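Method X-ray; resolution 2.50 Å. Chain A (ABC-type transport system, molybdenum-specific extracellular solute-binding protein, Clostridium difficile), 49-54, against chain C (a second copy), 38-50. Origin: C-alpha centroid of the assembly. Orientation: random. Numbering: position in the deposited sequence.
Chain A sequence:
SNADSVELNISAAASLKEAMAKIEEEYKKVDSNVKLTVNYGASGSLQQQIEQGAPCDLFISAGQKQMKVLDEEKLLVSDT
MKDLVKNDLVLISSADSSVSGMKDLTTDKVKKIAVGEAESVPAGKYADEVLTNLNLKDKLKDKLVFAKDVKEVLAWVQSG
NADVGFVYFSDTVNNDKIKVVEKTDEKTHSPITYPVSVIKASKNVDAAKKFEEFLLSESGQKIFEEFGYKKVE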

# COMPACT_ATOMS: atom_id res chain seq x y z
N GLN A 49 -8.47 -14.89 19.74
CA GLN A 49 -7.74 -15.48 18.62
C GLN A 49 -6.63 -14.56 18.12
O GLN A 49 -5.51 -15.00 17.86
CB GLN A 49 -8.69 -15.84 17.48
CG GLN A 49 -9.58 -17.04 17.77
CD GLN A 49 -8.78 -18.29 18.10
OE1 GLN A 49 -8.00 -18.77 17.28
NE2 GLN A 49 -8.97 -18.81 19.31
N ILE A 50 -6.96 -13.28 17.97
CA ILE A 50 -5.98 -12.27 17.57
C ILE A 50 -4.87 -12.20 18.62
O ILE A 50 -3.70 -11.99 18.29
CB ILE A 50 -6.65 -10.90 17.38
CG1 ILE A 50 -7.69 -10.97 16.27
CG2 ILE A 50 -5.63 -9.82 17.08
CD1 ILE A 50 -8.46 -9.68 16.05
N GLU A 51 -5.23 -12.38 19.89
CA GLU A 51 -4.26 -12.38 20.98
C GLU A 51 -3.38 -13.63 20.96
O GLU A 51 -2.26 -13.60 21.45
CB GLU A 51 -4.97 -12.25 22.34
CG GLU A 51 -5.56 -10.87 22.63
CD GLU A 51 -6.48 -10.86 23.84
OE1 GLU A 51 -7.25 -11.82 24.02
OE2 GLU A 51 -6.44 -9.87 24.61
N GLN A 52 -3.90 -14.72 20.40
CA GLN A 52 -3.15 -15.97 20.28
C GLN A 52 -2.21 -15.92 19.07
O GLN A 52 -1.26 -16.69 18.98
CB GLN A 52 -4.09 -17.18 20.17
CG GLN A 52 -4.90 -17.45 21.44
CD GLN A 52 -6.01 -18.47 21.23
OE1 GLN A 52 -6.00 -19.23 20.26
NE2 GLN A 52 -6.97 -18.50 22.15
N GLY A 53 -2.50 -15.01 18.14
CA GLY A 53 -1.68 -14.86 16.95
C GLY A 53 -2.29 -15.46 15.70
O GLY A 53 -1.59 -15.79 14.75
N ALA A 54 -3.62 -15.60 15.70
CA ALA A 54 -4.34 -16.09 14.53
C ALA A 54 -4.22 -15.07 13.41
O ALA A 54 -4.45 -13.87 13.62
CB ALA A 54 -5.79 -16.33 14.87
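Chain C 38-50: VNYGASGSLQQQI

Chain C lies across the C-terminal end of a chain A helix, where its last two carbonyl groups, those of A:Glu51 and A:Gln52, accept hydrogen bonds from chain C. The helix reaches A:Gln52, and A:Gly53 leaves it with positive phi (104°). Chain C approaches as a strand through C:Asn39 and C:Tyr40, passes C:Gly41 in a nearly fully extended conformation (-155/-178°), and turns at the N-cap residue C:Ala42 into a helix that runs from C:Ser43 to the end of the stretch. The backbones come closest where the CA atoms of A:Glu51 and C:Gly41 are 4.6 Å apart.

The helix end on chain A is closed partly from within. A:Gln49 O accepts from A:Ala54 N at 2.9 Å, and more weakly from A:Gln52 N and A:Gly53 N, each at 3.0 Å. A:Ile50 O takes a weak bond from A:Gly53 N at 3.3 Å; the two carbonyls after it are met by chain C. A:Glu51 O receives a weak hydrogen bond from C:Ala42 N (3.1 Å, 132° at the hydrogen), supplemented by a CA-H...O contact from C:Gly41 CA at 3.2 Å. A:Gln52 O is better served: C:Asn39 ND2 donates to it at 3.1 Å with a nearly straight angle of 164°. C:Asn39 is in the t rotamer, its CA-to-CB bond pointing toward chain A.

The same amide brings C:Asn39 OD1 to 3.2 Å from A:Gly53 CA and 3.3 Å from A:Gly53 O; the latter pair consists of two acceptors and forms no hydrogen bond. In return, A:Gly53 CA makes a CA-H...O contact with C:Tyr40 O at 3.3 Å. Both glycines permit this close backbone packing. A CB on A:Gly53 would lie 1.8 Å from C:Asn39 OD1, and the residue's own backbone angles also call for glycine; a CB on C:Gly41 would lie 2.2 Å from A:Glu51 O.

Beyond the turn, the first part of the chain C helix packs against A:Glu51 and A:Gln52. C:Ser45 places its CB 3.2 Å from A:Glu51 O and its OG 3.2 Å from A:Glu51 CB, while C:Leu46 CD2 comes within 3.9 Å of A:Gln52 O. One turn after C:Ser45, C:Gln49 directs its CA-to-CB bond toward chain A, and its OE1 lies 3.4 Å from A:Gln52 CD, a contact without a hydrogen bond. Within the chain C helix, C:Ala42 O accepts from C:Leu46 N at 3.0 Å and weakly from C:Ser45 N at 2.9 Å, so C:Ala42 joins its helix through its carbonyl while its amide faces chain A.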

# COMPACT_ATOMS: atom_id res chain seq x y z
N VAL C 38 7.72 -16.05 13.11
CA VAL C 38 7.43 -15.30 14.33
C VAL C 38 5.93 -15.14 14.55
O VAL C 38 5.23 -14.56 13.72
CB VAL C 38 8.10 -13.92 14.32
CG1 VAL C 38 8.16 -13.37 15.73
CG2 VAL C 38 9.49 -14.01 13.74
N ASN C 39 5.45 -15.66 15.67
CA ASN C 39 4.05 -15.48 16.06
C ASN C 39 3.92 -14.32 17.05
O ASN C 39 4.57 -14.31 18.09
CB ASN C 39 3.50 -16.76 16.69
CG ASN C 39 2.03 -16.65 17.06
OD1 ASN C 39 1.28 -15.90 16.42
ND2 ASN C 39 1.62 -17.38 18.08
N TYR C 40 3.07 -13.35 16.71
CA TYR C 40 2.85 -12.20 17.57
C TYR C 40 1.49 -12.26 18.26
O TYR C 40 0.46 -12.41 17.60
CB TYR C 40 2.98 -10.90 16.78
CG TYR C 40 4.34 -10.70 16.15
CD1 TYR C 40 5.45 -10.42 16.93
CD2 TYR C 40 4.51 -10.79 14.77
CE1 TYR C 40 6.70 -10.24 16.36
CE2 TYR C 40 5.75 -10.61 14.19
CZ TYR C 40 6.84 -10.33 14.99
OH TYR C 40 8.08 -10.15 14.42
N GLY C 41 1.50 -12.13 19.58
CA GLY C 41 0.27 -12.08 20.34
C GLY C 41 0.47 -11.34 21.65
O GLY C 41 1.57 -10.84 21.93
N ALA C 42 -0.58 -11.26 22.46
CA ALA C 42 -0.46 -10.74 23.82
C ALA C 42 0.34 -11.75 24.64
O ALA C 42 0.15 -12.96 24.49
CB ALA C 42 -1.81 -10.54 24.43
N SER C 43 1.23 -11.25 25.50
CA SER C 43 2.10 -12.12 26.28
C SER C 43 1.31 -13.11 27.13
O SER C 43 1.75 -14.24 27.35
CB SER C 43 3.03 -11.29 27.16
OG SER C 43 3.81 -10.41 26.38
N GLY C 44 0.13 -12.69 27.59
CA GLY C 44 -0.73 -13.55 28.39
C GLY C 44 -1.31 -14.70 27.59
O GLY C 44 -1.49 -15.80 28.12
N SER C 45 -1.60 -14.46 26.32
CA SER C 45 -2.18 -15.49 25.47
C SER C 45 -1.12 -16.45 24.95
O SER C 45 -1.40 -17.63 24.74
CB SER C 45 -2.96 -14.87 24.31
OG SER C 45 -4.07 -14.13 24.77
N LEU C 46 0.08 -15.95 24.73
CA LEU C 46 1.20 -16.80 24.32
C LEU C 46 1.59 -17.72 25.47
O LEU C 46 1.96 -18.87 25.25
CB LEU C 46 2.40 -15.95 23.87
CG LEU C 46 2.13 -14.97 22.73
CD1 LEU C 46 3.39 -14.23 22.30
CD2 LEU C 46 1.51 -15.69 21.55
N GLN C 47 1.48 -17.20 26.68
CA GLN C 47 1.72 -17.98 27.89
C GLN C 47 0.77 -19.17 27.97
O GLN C 47 1.19 -20.29 28.27
CB GLN C 47 1.53 -17.09 29.13
CG GLN C 47 1.66 -17.81 30.46
CD GLN C 47 0.88 -17.14 31.56
OE1 GLN C 47 1.07 -15.96 31.85
NE2 GLN C 47 -0.03 -17.89 32.18
N GLN C 48 -0.51 -18.92 27.68
CA GLN C 48 -1.53 -19.96 27.74
C GLN C 48 -1.27 -21.06 26.72
O GLN C 48 -1.42 -22.24 27.03
CB GLN C 48 -2.92 -19.36 27.53
CG GLN C 48 -3.47 -18.58 28.71
CD GLN C 48 -4.82 -17.94 28.41
OE1 GLN C 48 -5.18 -17.72 27.26
NE2 GLN C 48 -5.58 -17.64 29.47
N GLN C 49 -0.90 -20.67 25.51
CA GLN C 49 -0.57 -21.64 24.47
C GLN C 49 0.57 -22.54 24.92
O GLN C 49 0.50 -23.76 24.78
CB GLN C 49 -0.24 -20.93 23.16
CG GLN C 49 -1.38 -20.09 22.59
CD GLN C 49 -2.65 -20.89 22.34
OE1 GLN C 49 -3.74 -20.47 22.71
NE2 GLN C 49 -2.50 -22.04 21.69
N ILE C 50 1.62 -21.93 25.48
CA ILE C 50 2.75 -22.68 26.01
C ILE C 50 2.32 -23.63 27.13
O ILE C 50 2.85 -24.75 27.24
CB ILE C 50 3.87 -21.72 26.49
CG1 ILE C 50 4.42 -20.93 25.31
CG2 ILE C 50 4.99 -22.49 27.18
CD1 ILE C 50 5.48 -19.93 25.69